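Local atomic coordinates of putative cell surface hydrolase (Lactobacillus plantarum, PDB entry 3LP5), a protein that has no known substrate but, as a putative cell-surface enzyme of the alpha/beta hydrolase clan, probably hydrolyses it with a serine nucleophile. Residues Arg130-Ala135 against Tyr169-Thr174; Pro137-Ser142 against Val188-Tyr193; Ile205-Ala210 against Lys221-Leu226; Ile227-Leu232 against Gln242-Arg247. One frame throughout, in Å; residues are numbered along the deposited sequence.

Overall arrangement
Three of the four contacts are buried and one is only partly so. Contact 1 joins neighbouring parallel strands of the central sheet, its centre about 8 Å from that of the chain, and rests on backbone hydrogen bonds. Contact 3 lays helix 217-231 against the last strand, 201-206, almost wholly through apolar branches; contact 4 uses the next turns of the same helix, farther out, where amides rather than methyls meet. Contact 2 packs the loop after strand 127-134 on the turn that opens helix 191-195, by stacking and CH-pi contacts. Contact 1 touches each of the others: Thr133 bonds to Tyr138, Ala172 pairs with contact 3, and Arg130 reaches Leu231 of contact 4.

Contact 1: Arg130-Ala135 against Tyr169-Thr174; sequences RLMTIA and YSIAGT
Met132 and Ile171 interlock on one face of two parallel strands, 130-134 and 169-172, whose axes run 11° apart. The Met132 chain leaves the sheet extended and bends only at its third torsion (chi3 -75°), which brings CE against Tyr169 CB at 3.8 Å. In the hollow between Met132 and Ile134 sits the tip of Ile171: its CD1 lies 3.7 Å from Met132 SD and 4.1 Å from Ile134 CG1, the two isoleucines pointing the same way. Arg130 CD approaches the edge of the Tyr169 ring, and helix 217-231 covers this face through Ile227, Leu226 and Ile223. On the reverse face Thr133 OG1 and Ser170 OG, 3.6 Å apart, are joined not directly but through a water that also donates to Ile171 O; Thr133 OG1 is bonded to Tyr138 OH as well. Four backbone bonds set the register, Tyr169 N to Leu131 O and Ala135 N to Ile171 O being the outer two, both 2.8 Å. The strands belong to a beta-alpha-beta unit with helix 150-157 between them in sequence. The chemistry is thus two-sided: apolar packing beneath the helix, and a buried hydroxyl pair satisfied by water and tyrosine on the other face.

Contact 2: Pro137-Ser142 against Val188-Tyr193; sequences PYNMES and VNYGKY
Asn139 and Tyr190 meet by stacking: the amide lies over one face of the phenol ring, the two planes only 12° apart. Asn139 CB stands 3.8 Å from the Tyr190 ring centroid, 13° off the normal, in a CH-pi contact, while ND2 sits farther out, 3.4 Å from Tyr190 CZ. Chi1 (-156°) sets CG anti to the backbone N and over the ring; chi2 then turns the amide nearly parallel to it. A second CH-pi contact runs the other way, Gly191 CA lying over the Tyr138 ring 3.7 Å from its centroid. Val188 O approaches the same ring at its edge, 3.4 Å from Tyr138 CD2. Apolar contact is limited to the two CB atoms of Tyr138 and Tyr190, 3.9 Å apart.

Polar ends are satisfied outside. Asn139 OD1 bonds to Thr149 OG1 and its ND2 to Ala147 O, which hold the amide by both its polar atoms, and Tyr138 OH has its partner in Thr133. Pro137-Met140 and Val188-Gly191 each form a type I turn, the second leading into helix 191-195. Loops like 137-142, after a sheet strand, are where alpha/beta hydrolases build their active-site surroundings; Tyr138 lies near, without touching, a GxSxG sequence consistent with a nucleophile elbow.

Contact 3: Ile205-Ala210 against Lys221-Leu226; sequences ITVTGA and KQIVSL
Val207 and Leu226 mark the place where helix 217-231 packs on the end of strand 201-206, the outermost strand at this side of the alpha/beta hydrolase sheet. Apolar contacts dominate. Leu226 CD1 faces the groove between two branches of the strand segment, 3.6 Å from Val207 CG2 and equally 3.6 Å from Ile205 CG2, each pair of side chains sliding past the other in opposite directions. With CG1 of Val207 anti to the backbone N (chi1 173°) and CG2 beside it, the two methyls meet different partners: CG2 meets the leucine, while CG1 lies 4.0 Å from Ile223 CG1, the two side chains crossing at about a right angle. Ile223 CD1 makes a looser contact, 4.4 Å from Ala210 CB, at the far end of the type II turn from Val207 to Ala210. Ile171 of the neighbouring strand touches Ile205, Val207 and Ala210, joining this packing to the core.

Polar contact is confined to one end and runs through water. Gln222, extended beyond CG, brings its amide beside Val207, and NE2 and Thr208 N both donate to one water, Thr208 N at 2.9 Å. This water ties the helix to the turn without a direct bond between them. Gln222 NE2 donates to it at 2.7 Å while resting 3.7 Å from Val207 CG1.

Contact 4: Ile227-Leu232 against Gln242-Arg247; sequences IRQYLL and QKNAQR
Gln229 overlaps Asn244 where helix 217-231 meets helix 238-245, a helix-helix contact at the edge of the alpha/beta hydrolase fold, outside the central sheet. The two side chains slide past each other in opposite directions, with their amide planes 47° apart. Asn244 ND2 donates to Gln229 OE1 at 3.0 Å, fairly straight at the hydrogen (155°). The acceptor lies close to the plane of the Asn244 amide, whereas the donor stands well above the carbonyl plane of Gln229, so the two groups meet at a slant. The same overlap brings Asn244 CB to 3.4 Å from Gln229 OE1. Gln229 has CG anti to the backbone N and continues extended, which carries its amide across to the second helix.

Tyr230 lies alongside. Its hydroxyl reaches the backbone of the other helix, OH lying 3.5 Å from Ala245 CA, and CG of its neighbour Gln229 rests over one ring face. The Tyr230 ring also meets that of Tyr169, which links this outer contact to the sheet.

Asn244, buried, is gripped at both ends of its amide. Besides Gln229 OE1, ND2 has Ser225 OG, one turn earlier on the long helix, as a partner; the oxygen takes a bond from within its own segment. Arg247 NE lies 3.2 Å from Asn244 OD1, in the carbonyl plane on a lone pair, with the hydrogen bond nearly straight at 169°.

Contact 1: Arg130-Ala135 against Tyr169-Thr174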
loop_
_atom_site.group_PDB
_atom_site.type_symbol
_atom_site.label_atom_id
_atom_site.label_comp_id
_atom_site.label_asym_id
_atom_site.label_seq_id
_atom_site.Cartn_x
_atom_site.Cartn_y
_atom_site.Cartn_z
ATOM N N ARG A 130 -8.326 -5.323 4.159
ATOM C CA ARG A 130 -7.188 -5.851 3.399
ATOM C C ARG A 130 -6.142 -4.757 3.131
ATOM O O ARG A 130 -6.513 -3.615 2.899
ATOM C CB ARG A 130 -7.658 -6.440 2.080
ATOM C CG ARG A 130 -8.558 -7.661 2.305
ATOM C CD ARG A 130 -8.762 -8.512 1.018
ATOM N NE ARG A 130 -9.576 -7.720 0.104
ATOM C CZ ARG A 130 -10.891 -7.873 -0.039
ATOM N NH1 ARG A 130 -11.514 -8.782 0.677
ATOM N NH2 ARG A 130 -11.565 -7.106 -0.888
ATOM N N LEU A 131 -4.867 -5.130 3.259
ATOM C CA LEU A 131 -3.665 -4.339 2.906
ATOM C C LEU A 131 -2.780 -5.049 1.873
ATOM O O LEU A 131 -2.398 -6.213 2.046
ATOM C CB LEU A 131 -2.825 -4.048 4.172
ATOM C CG LEU A 131 -1.469 -3.336 3.927
ATOM C CD1 LEU A 131 -1.648 -1.907 3.300
ATOM C CD2 LEU A 131 -0.711 -3.373 5.277
ATOM N N MET A 132 -2.487 -4.395 0.773
ATOM C CA MET A 132 -1.437 -4.891 -0.140
ATOM C C MET A 132 -0.301 -3.859 -0.175
ATOM O O MET A 132 -0.527 -2.636 -0.328
ATOM C CB MET A 132 -1.998 -5.190 -1.548
ATOM C CG MET A 132 -0.967 -5.441 -2.717
ATOM S SD MET A 132 -1.785 -5.935 -4.303
ATOM C CE MET A 132 -2.206 -7.597 -3.873
ATOM N N THR A 133 0.920 -4.358 -0.057
ATOM C CA THR A 133 2.086 -3.508 -0.208
ATOM C C THR A 133 2.909 -3.977 -1.391
ATOM O O THR A 133 2.921 -5.201 -1.713
ATOM C CB THR A 133 2.938 -3.412 1.092
ATOM O OG1 THR A 133 3.589 -4.645 1.352
ATOM C CG2 THR A 133 2.032 -3.043 2.326
ATOM N N ILE A 134 3.546 -3.027 -2.060
ATOM C CA ILE A 134 4.322 -3.372 -3.257
ATOM C C ILE A 134 5.750 -2.941 -3.058
ATOM O O ILE A 134 6.033 -1.734 -3.013
ATOM C CB ILE A 134 3.768 -2.741 -4.535
ATOM C CG1 ILE A 134 2.298 -3.171 -4.759
ATOM C CG2 ILE A 134 4.540 -3.230 -5.743
ATOM C CD1 ILE A 134 1.536 -2.137 -5.573
ATOM N N ALA A 135 6.665 -3.908 -2.988
ATOM C CA ALA A 135 8.094 -3.571 -2.829
ATOM C C ALA A 135 8.391 -2.538 -1.745
ATOM O O ALA A 135 9.107 -1.540 -1.964
ATOM C CB ALA A 135 8.695 -3.141 -4.205
ATOM N N TYR A 169 -1.245 -8.736 1.925
ATOM C CA TYR A 169 -0.419 -9.211 0.758
ATOM C C TYR A 169 0.807 -8.329 0.545
ATOM O O TYR A 169 0.692 -7.080 0.484
ATOM C CB TYR A 169 -1.250 -9.219 -0.517
ATOM C CG TYR A 169 -2.510 -10.030 -0.379
ATOM C CD1 TYR A 169 -2.512 -11.400 -0.737
ATOM C CD2 TYR A 169 -3.689 -9.452 0.086
ATOM C CE1 TYR A 169 -3.654 -12.187 -0.608
ATOM C CE2 TYR A 169 -4.869 -10.237 0.207
ATOM C CZ TYR A 169 -4.821 -11.588 -0.146
ATOM O OH TYR A 169 -5.911 -12.370 -0.005
ATOM N N SER A 170 1.980 -8.950 0.515
ATOM C CA SER A 170 3.205 -8.227 0.285
ATOM C C SER A 170 3.848 -8.749 -1.026
ATOM O O SER A 170 4.283 -9.893 -1.083
ATOM C CB SER A 170 4.161 -8.401 1.465
ATOM O OG SER A 170 5.439 -7.759 1.195
ATOM N N ILE A 171 3.851 -7.911 -2.068
ATOM C CA ILE A 171 4.530 -8.216 -3.351
ATOM C C ILE A 171 5.971 -7.763 -3.245
ATOM O O ILE A 171 6.233 -6.645 -2.784
ATOM C CB ILE A 171 3.858 -7.479 -4.501
ATOM C CG1 ILE A 171 2.405 -8.026 -4.696
ATOM C CG2 ILE A 171 4.723 -7.495 -5.813
ATOM C CD1 ILE A 171 1.486 -7.095 -5.528
ATOM N N ALA A 172 6.898 -8.647 -3.646
ATOM C CA ALA A 172 8.322 -8.336 -3.768
ATOM C C ALA A 172 8.892 -8.879 -5.083
ATOM O O ALA A 172 8.386 -9.863 -5.665
ATOM C CB ALA A 172 9.077 -8.949 -2.590
ATOM N N GLY A 173 9.919 -8.215 -5.575
ATOM C CA GLY A 173 10.733 -8.805 -6.639
ATOM C C GLY A 173 11.901 -9.579 -6.059
ATOM O O GLY A 173 11.994 -9.811 -4.831
ATOM N N THR A 174 12.816 -9.997 -6.911
ATOM C CA THR A 174 13.984 -10.744 -6.404
ATOM C C THR A 174 15.303 -9.977 -6.526
ATOM O O THR A 174 16.350 -10.500 -6.221
ATOM C CB THR A 174 14.074 -12.175 -6.966
ATOM O OG1 THR A 174 13.935 -12.139 -8.399
ATOM C CG2 THR A 174 12.957 -13.074 -6.328
HETATM O O HOH W 1 6.010 -5.374 -0.087
#

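Contact 2: Pro137-Ser142 against Val188-Tyr193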
loop_
_atom_site.group_PDB
_atom_site.type_symbol
_atom_site.label_atom_id
_atom_site.label_comp_id
_atom_site.label_asym_id
_atom_site.label_seq_id
_atom_site.Cartn_x
_atom_site.Cartn_y
_atom_site.Cartn_z
ATOM N N PRO A 137 10.201 -1.134 1.432
ATOM C CA PRO A 137 11.456 -1.413 2.063
ATOM C C PRO A 137 11.424 -1.414 3.609
ATOM O O PRO A 137 11.888 -0.458 4.263
ATOM C CB PRO A 137 12.361 -0.318 1.489
ATOM C CG PRO A 137 11.450 0.863 1.308
ATOM C CD PRO A 137 10.124 0.266 0.926
ATOM N N TYR A 138 10.951 -2.520 4.197
ATOM C CA TYR A 138 10.789 -2.589 5.663
ATOM C C TYR A 138 12.072 -2.403 6.467
ATOM O O TYR A 138 11.985 -2.030 7.623
ATOM C CB TYR A 138 10.086 -3.891 6.052
ATOM C CG TYR A 138 8.628 -3.909 5.556
ATOM C CD1 TYR A 138 7.640 -3.235 6.264
ATOM C CD2 TYR A 138 8.274 -4.579 4.383
ATOM C CE1 TYR A 138 6.308 -3.215 5.813
ATOM C CE2 TYR A 138 6.897 -4.624 3.936
ATOM C CZ TYR A 138 5.961 -3.883 4.634
ATOM O OH TYR A 138 4.629 -3.887 4.195
ATOM N N ASN A 139 13.234 -2.704 5.858
ATOM C CA ASN A 139 14.500 -2.450 6.436
ATOM C C ASN A 139 15.293 -1.404 5.637
ATOM O O ASN A 139 16.515 -1.445 5.599
ATOM C CB ASN A 139 15.329 -3.743 6.580
ATOM C CG ASN A 139 16.370 -3.616 7.662
ATOM O OD1 ASN A 139 16.132 -2.946 8.679
ATOM N ND2 ASN A 139 17.501 -4.280 7.492
ATOM N N MET A 140 14.581 -0.485 5.008
ATOM C CA MET A 140 15.202 0.659 4.312
ATOM C C MET A 140 16.141 0.153 3.218
ATOM O O MET A 140 15.754 -0.758 2.456
ATOM C CB MET A 140 15.870 1.625 5.316
ATOM C CG MET A 140 14.880 2.431 6.166
ATOM S SD MET A 140 13.764 3.798 5.480
ATOM C CE MET A 140 12.525 2.928 4.656
ATOM N N GLU A 141 17.349 0.706 3.135
ATOM C CA GLU A 141 18.237 0.430 2.008
ATOM C C GLU A 141 19.233 -0.714 2.376
ATOM O O GLU A 141 20.030 -1.132 1.541
ATOM C CB GLU A 141 19.026 1.700 1.634
ATOM C CG GLU A 141 20.233 1.888 2.603
ATOM C CD GLU A 141 21.092 3.154 2.352
ATOM O OE1 GLU A 141 22.368 3.030 2.377
ATOM O OE2 GLU A 141 20.496 4.266 2.142
ATOM N N SER A 142 19.201 -1.209 3.626
ATOM C CA SER A 142 20.048 -2.331 4.012
ATOM C C SER A 142 19.901 -3.598 3.149
ATOM O O SER A 142 18.785 -4.026 2.839
ATOM C CB SER A 142 19.837 -2.699 5.496
ATOM O OG SER A 142 20.609 -3.878 5.831
ATOM N N VAL A 188 12.747 -5.763 1.771
ATOM C CA VAL A 188 11.298 -6.043 1.598
ATOM C C VAL A 188 10.901 -7.251 2.434
ATOM O O VAL A 188 9.836 -7.267 3.008
ATOM C CB VAL A 188 10.970 -6.300 0.131
ATOM C CG1 VAL A 188 9.436 -6.550 -0.079
ATOM C CG2 VAL A 188 11.393 -5.090 -0.677
ATOM N N ASN A 189 11.790 -8.241 2.515
ATOM C CA ASN A 189 11.507 -9.471 3.228
ATOM C C ASN A 189 11.342 -9.292 4.759
ATOM O O ASN A 189 10.752 -10.138 5.392
ATOM C CB ASN A 189 12.616 -10.487 2.947
ATOM C CG ASN A 189 12.208 -11.899 3.326
ATOM O OD1 ASN A 189 11.115 -12.370 2.979
ATOM N ND2 ASN A 189 13.064 -12.574 4.066
ATOM N N TYR A 190 11.824 -8.188 5.331
ATOM C CA TYR A 190 11.620 -7.931 6.774
ATOM C C TYR A 190 10.125 -7.703 7.120
ATOM O O TYR A 190 9.703 -7.772 8.276
ATOM C CB TYR A 190 12.465 -6.731 7.239
ATOM C CG TYR A 190 13.902 -7.047 7.587
ATOM C CD1 TYR A 190 14.755 -7.605 6.649
ATOM C CD2 TYR A 190 14.449 -6.647 8.840
ATOM C CE1 TYR A 190 16.120 -7.860 6.986
ATOM C CE2 TYR A 190 15.779 -6.872 9.163
ATOM C CZ TYR A 190 16.610 -7.478 8.235
ATOM O OH TYR A 190 17.953 -7.660 8.552
ATOM N N GLY A 191 9.328 -7.472 6.088
ATOM C CA GLY A 191 7.835 -7.403 6.200
ATOM C C GLY A 191 7.268 -8.568 7.023
ATOM O O GLY A 191 6.388 -8.347 7.890
ATOM N N LYS A 192 7.762 -9.787 6.793
ATOM C CA LYS A 192 7.198 -10.954 7.468
ATOM C C LYS A 192 7.394 -10.910 8.990
ATOM O O LYS A 192 6.562 -11.436 9.740
ATOM C CB LYS A 192 7.777 -12.226 6.899
ATOM C CG LYS A 192 9.187 -12.444 7.392
ATOM C CD LYS A 192 10.048 -13.516 6.617
ATOM C CE LYS A 192 9.252 -14.641 6.050
ATOM N NZ LYS A 192 10.162 -15.860 5.818
ATOM N N TYR A 193 8.461 -10.262 9.482
ATOM C CA TYR A 193 8.651 -10.119 10.941
ATOM C C TYR A 193 7.646 -9.192 11.608
ATOM O O TYR A 193 7.334 -9.355 12.793
ATOM C CB TYR A 193 10.093 -9.637 11.299
ATOM C CG TYR A 193 11.163 -10.440 10.620
ATOM C CD1 TYR A 193 11.213 -11.823 10.768
ATOM C CD2 TYR A 193 12.092 -9.820 9.787
ATOM C CE1 TYR A 193 12.169 -12.575 10.118
ATOM C CE2 TYR A 193 13.073 -10.560 9.152
ATOM C CZ TYR A 193 13.095 -11.940 9.317
ATOM O OH TYR A 193 14.048 -12.700 8.672
#

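Contact 3: Ile205-Ala210 against Lys221-Leu226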
loop_
_atom_site.group_PDB
_atom_site.type_symbol
_atom_site.label_atom_id
_atom_site.label_comp_id
_atom_site.label_asym_id
_atom_site.label_seq_id
_atom_site.Cartn_x
_atom_site.Cartn_y
_atom_site.Cartn_z
ATOM N N ILE A 205 4.114 -12.581 -2.259
ATOM C CA ILE A 205 3.906 -12.840 -3.695
ATOM C C ILE A 205 5.120 -12.293 -4.392
ATOM O O ILE A 205 5.540 -11.189 -4.085
ATOM C CB ILE A 205 2.607 -12.133 -4.253
ATOM C CG1 ILE A 205 1.363 -12.631 -3.535
ATOM C CG2 ILE A 205 2.456 -12.342 -5.811
ATOM C CD1 ILE A 205 0.105 -11.746 -3.649
ATOM N N THR A 206 5.677 -13.046 -5.358
ATOM C CA THR A 206 6.785 -12.553 -6.141
ATOM C C THR A 206 6.326 -12.024 -7.491
ATOM O O THR A 206 5.552 -12.661 -8.204
ATOM C CB THR A 206 7.881 -13.647 -6.370
ATOM O OG1 THR A 206 8.195 -14.243 -5.120
ATOM C CG2 THR A 206 9.145 -13.034 -6.902
ATOM N N VAL A 207 6.837 -10.850 -7.840
ATOM C CA VAL A 207 6.737 -10.311 -9.184
ATOM C C VAL A 207 8.140 -9.858 -9.550
ATOM O O VAL A 207 8.700 -8.949 -8.905
ATOM C CB VAL A 207 5.743 -9.093 -9.249
ATOM C CG1 VAL A 207 5.770 -8.408 -10.610
ATOM C CG2 VAL A 207 4.352 -9.574 -8.948
ATOM N N THR A 208 8.684 -10.425 -10.636
ATOM C CA THR A 208 10.079 -10.144 -10.910
ATOM C C THR A 208 10.192 -8.721 -11.409
ATOM O O THR A 208 9.360 -8.298 -12.181
ATOM C CB THR A 208 10.716 -11.167 -11.868
ATOM O OG1 THR A 208 10.193 -10.955 -13.183
ATOM C CG2 THR A 208 10.407 -12.594 -11.416
ATOM N N GLY A 209 11.161 -7.956 -10.898
ATOM C CA GLY A 209 11.285 -6.560 -11.249
ATOM C C GLY A 209 10.518 -5.581 -10.385
ATOM O O GLY A 209 10.708 -4.360 -10.522
ATOM N N ALA A 210 9.668 -6.074 -9.477
ATOM C CA ALA A 210 8.803 -5.181 -8.674
ATOM C C ALA A 210 9.606 -4.288 -7.741
ATOM O O ALA A 210 9.110 -3.238 -7.337
ATOM C CB ALA A 210 7.694 -5.938 -7.888
ATOM N N LYS A 221 1.290 -5.166 -15.682
ATOM C CA LYS A 221 0.127 -6.046 -15.953
ATOM C C LYS A 221 -0.093 -7.111 -14.881
ATOM O O LYS A 221 -1.216 -7.332 -14.489
ATOM C CB LYS A 221 0.225 -6.731 -17.324
ATOM C CG LYS A 221 0.047 -5.724 -18.498
ATOM C CD LYS A 221 -0.410 -6.452 -19.814
ATOM C CE LYS A 221 0.733 -7.127 -20.576
ATOM N NZ LYS A 221 0.311 -8.381 -21.324
ATOM N N GLN A 222 0.980 -7.759 -14.442
ATOM C CA GLN A 222 0.937 -8.757 -13.359
ATOM C C GLN A 222 0.493 -8.112 -12.057
ATOM O O GLN A 222 -0.330 -8.682 -11.354
ATOM C CB GLN A 222 2.319 -9.370 -13.122
ATOM C CG GLN A 222 2.745 -10.261 -14.260
ATOM C CD GLN A 222 4.169 -10.873 -14.148
ATOM O OE1 GLN A 222 4.721 -11.277 -15.155
ATOM N NE2 GLN A 222 4.701 -11.015 -12.963
ATOM N N ILE A 223 1.035 -6.943 -11.745
ATOM C CA ILE A 223 0.688 -6.269 -10.530
ATOM C C ILE A 223 -0.798 -5.882 -10.533
ATOM O O ILE A 223 -1.502 -6.122 -9.534
ATOM C CB ILE A 223 1.580 -5.056 -10.270
ATOM C CG1 ILE A 223 2.985 -5.569 -9.933
ATOM C CG2 ILE A 223 1.021 -4.215 -9.079
ATOM C CD1 ILE A 223 3.999 -4.480 -9.729
ATOM N N VAL A 224 -1.286 -5.304 -11.632
ATOM C CA VAL A 224 -2.740 -4.929 -11.745
ATOM C C VAL A 224 -3.580 -6.208 -11.656
ATOM O O VAL A 224 -4.617 -6.208 -10.994
ATOM C CB VAL A 224 -3.018 -4.182 -13.081
ATOM C CG1 VAL A 224 -4.543 -4.074 -13.410
ATOM C CG2 VAL A 224 -2.406 -2.782 -12.968
ATOM N N SER A 225 -3.089 -7.319 -12.236
ATOM C CA SER A 225 -3.841 -8.547 -12.170
ATOM C C SER A 225 -3.976 -8.984 -10.662
ATOM O O SER A 225 -5.029 -9.407 -10.236
ATOM C CB SER A 225 -3.163 -9.653 -12.962
ATOM O OG SER A 225 -3.931 -10.859 -12.883
ATOM N N LEU A 226 -2.922 -8.810 -9.877
ATOM C CA LEU A 226 -2.915 -9.260 -8.479
ATOM C C LEU A 226 -3.748 -8.365 -7.609
ATOM O O LEU A 226 -4.350 -8.807 -6.613
ATOM C CB LEU A 226 -1.479 -9.333 -7.945
ATOM C CG LEU A 226 -0.603 -10.403 -8.631
ATOM C CD1 LEU A 226 0.835 -10.157 -8.230
ATOM C CD2 LEU A 226 -1.012 -11.846 -8.274
HETATM O O HOH W 2 6.877 -12.197 -11.989
#

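Contact 4: Ile227-Leu232 against Gln242-Arg247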
loop_
_atom_site.group_PDB
_atom_site.type_symbol
_atom_site.label_atom_id
_atom_site.label_comp_id
_atom_site.label_asym_id
_atom_site.label_seq_id
_atom_site.Cartn_x
_atom_site.Cartn_y
_atom_site.Cartn_z
ATOM N N ILE A 227 -3.711 -7.074 -7.920
ATOM C CA ILE A 227 -4.485 -6.123 -7.145
ATOM C C ILE A 227 -5.941 -6.500 -7.335
ATOM O O ILE A 227 -6.692 -6.661 -6.341
ATOM C CB ILE A 227 -4.271 -4.647 -7.563
ATOM C CG1 ILE A 227 -2.895 -4.129 -7.152
ATOM C CG2 ILE A 227 -5.411 -3.756 -7.061
ATOM C CD1 ILE A 227 -2.504 -2.814 -7.883
ATOM N N ARG A 228 -6.323 -6.708 -8.582
ATOM C CA ARG A 228 -7.721 -7.173 -8.866
ATOM C C ARG A 228 -8.126 -8.491 -8.152
ATOM O O ARG A 228 -9.167 -8.565 -7.506
ATOM C CB ARG A 228 -7.942 -7.276 -10.351
ATOM C CG ARG A 228 -8.006 -5.914 -11.006
ATOM C CD ARG A 228 -8.151 -6.060 -12.527
ATOM N NE ARG A 228 -9.390 -6.779 -12.856
ATOM C CZ ARG A 228 -9.579 -7.495 -13.954
ATOM N NH1 ARG A 228 -8.633 -7.584 -14.878
ATOM N NH2 ARG A 228 -10.759 -8.070 -14.165
ATOM N N GLN A 229 -7.307 -9.531 -8.265
ATOM C CA GLN A 229 -7.574 -10.805 -7.653
ATOM C C GLN A 229 -7.565 -10.788 -6.108
ATOM O O GLN A 229 -8.409 -11.411 -5.498
ATOM C CB GLN A 229 -6.574 -11.845 -8.159
ATOM C CG GLN A 229 -6.689 -13.216 -7.471
ATOM C CD GLN A 229 -6.097 -14.307 -8.300
ATOM O OE1 GLN A 229 -5.881 -14.136 -9.514
ATOM N NE2 GLN A 229 -5.828 -15.431 -7.683
ATOM N N TYR A 230 -6.598 -10.121 -5.486
ATOM C CA TYR A 230 -6.409 -10.265 -4.027
ATOM C C TYR A 230 -6.850 -9.023 -3.275
ATOM O O TYR A 230 -7.415 -9.149 -2.212
ATOM C CB TYR A 230 -4.932 -10.587 -3.680
ATOM C CG TYR A 230 -4.528 -11.992 -4.121
ATOM C CD1 TYR A 230 -4.991 -13.136 -3.434
ATOM C CD2 TYR A 230 -3.715 -12.184 -5.233
ATOM C CE1 TYR A 230 -4.635 -14.412 -3.871
ATOM C CE2 TYR A 230 -3.363 -13.454 -5.679
ATOM C CZ TYR A 230 -3.806 -14.556 -4.986
ATOM O OH TYR A 230 -3.427 -15.801 -5.426
ATOM N N LEU A 231 -6.607 -7.834 -3.800
ATOM C CA LEU A 231 -6.992 -6.618 -3.028
ATOM C C LEU A 231 -8.463 -6.327 -3.232
ATOM O O LEU A 231 -9.195 -6.065 -2.256
ATOM C CB LEU A 231 -6.160 -5.367 -3.371
ATOM C CG LEU A 231 -6.432 -4.185 -2.399
ATOM C CD1 LEU A 231 -6.093 -4.503 -0.923
ATOM C CD2 LEU A 231 -5.759 -2.921 -2.815
ATOM N N LEU A 232 -8.894 -6.364 -4.492
ATOM C CA LEU A 232 -10.294 -6.095 -4.842
ATOM C C LEU A 232 -11.165 -7.345 -4.760
ATOM O O LEU A 232 -12.375 -7.241 -4.807
ATOM C CB LEU A 232 -10.401 -5.491 -6.252
ATOM C CG LEU A 232 -9.625 -4.177 -6.423
ATOM C CD1 LEU A 232 -9.743 -3.590 -7.868
ATOM C CD2 LEU A 232 -10.020 -3.127 -5.414
ATOM N N GLN A 242 -5.317 -19.150 -11.442
ATOM C CA GLN A 242 -4.401 -20.265 -11.130
ATOM C C GLN A 242 -2.938 -19.840 -11.231
ATOM O O GLN A 242 -2.155 -20.164 -10.360
ATOM C CB GLN A 242 -4.725 -21.499 -11.991
ATOM C CG GLN A 242 -6.084 -22.064 -11.543
ATOM C CD GLN A 242 -6.692 -23.148 -12.455
ATOM O OE1 GLN A 242 -6.471 -23.182 -13.668
ATOM N NE2 GLN A 242 -7.476 -24.026 -11.850
ATOM N N LYS A 243 -2.615 -19.066 -12.271
ATOM C CA LYS A 243 -1.297 -18.558 -12.509
ATOM C C LYS A 243 -0.884 -17.554 -11.406
ATOM O O LYS A 243 0.278 -17.567 -10.971
ATOM C CB LYS A 243 -1.252 -17.904 -13.907
ATOM C CG LYS A 243 0.062 -17.175 -14.301
ATOM C CD LYS A 243 0.167 -16.981 -15.845
ATOM C CE LYS A 243 -0.641 -15.774 -16.413
ATOM N NZ LYS A 243 0.076 -15.073 -17.568
ATOM N N ASN A 244 -1.790 -16.674 -10.991
ATOM C CA ASN A 244 -1.471 -15.701 -9.912
ATOM C C ASN A 244 -1.233 -16.443 -8.604
ATOM O O ASN A 244 -0.270 -16.124 -7.859
ATOM C CB ASN A 244 -2.578 -14.655 -9.741
ATOM C CG ASN A 244 -2.507 -13.531 -10.787
ATOM O OD1 ASN A 244 -1.506 -13.352 -11.448
ATOM N ND2 ASN A 244 -3.585 -12.767 -10.910
ATOM N N ALA A 245 -2.069 -17.466 -8.358
ATOM C CA ALA A 245 -1.932 -18.384 -7.204
ATOM C C ALA A 245 -0.521 -18.967 -7.111
ATOM O O ALA A 245 0.028 -19.109 -6.022
ATOM C CB ALA A 245 -2.988 -19.547 -7.256
ATOM N N GLN A 246 0.097 -19.221 -8.255
ATOM C CA GLN A 246 1.400 -19.835 -8.258
ATOM C C GLN A 246 2.517 -18.832 -8.042
ATOM O O GLN A 246 3.668 -19.259 -7.827
ATOM C CB GLN A 246 1.654 -20.587 -9.554
ATOM C CG GLN A 246 0.791 -21.820 -9.764
ATOM C CD GLN A 246 1.018 -22.355 -11.172
ATOM O OE1 GLN A 246 1.072 -21.582 -12.140
ATOM N NE2 GLN A 246 1.201 -23.675 -11.287
ATOM N N ARG A 247 2.189 -17.536 -8.073
ATOM C CA ARG A 247 3.116 -16.473 -7.642
ATOM C C ARG A 247 3.270 -16.334 -6.101
ATOM O O ARG A 247 4.249 -15.735 -5.614
ATOM C CB ARG A 247 2.672 -15.125 -8.194
ATOM C CG ARG A 247 2.640 -15.061 -9.710
ATOM C CD ARG A 247 2.179 -13.663 -10.179
ATOM N NE ARG A 247 1.623 -13.715 -11.544
ATOM C CZ ARG A 247 2.341 -13.908 -12.651
ATOM N NH1 ARG A 247 3.667 -14.086 -12.613
ATOM N NH2 ARG A 247 1.725 -13.949 -13.818
#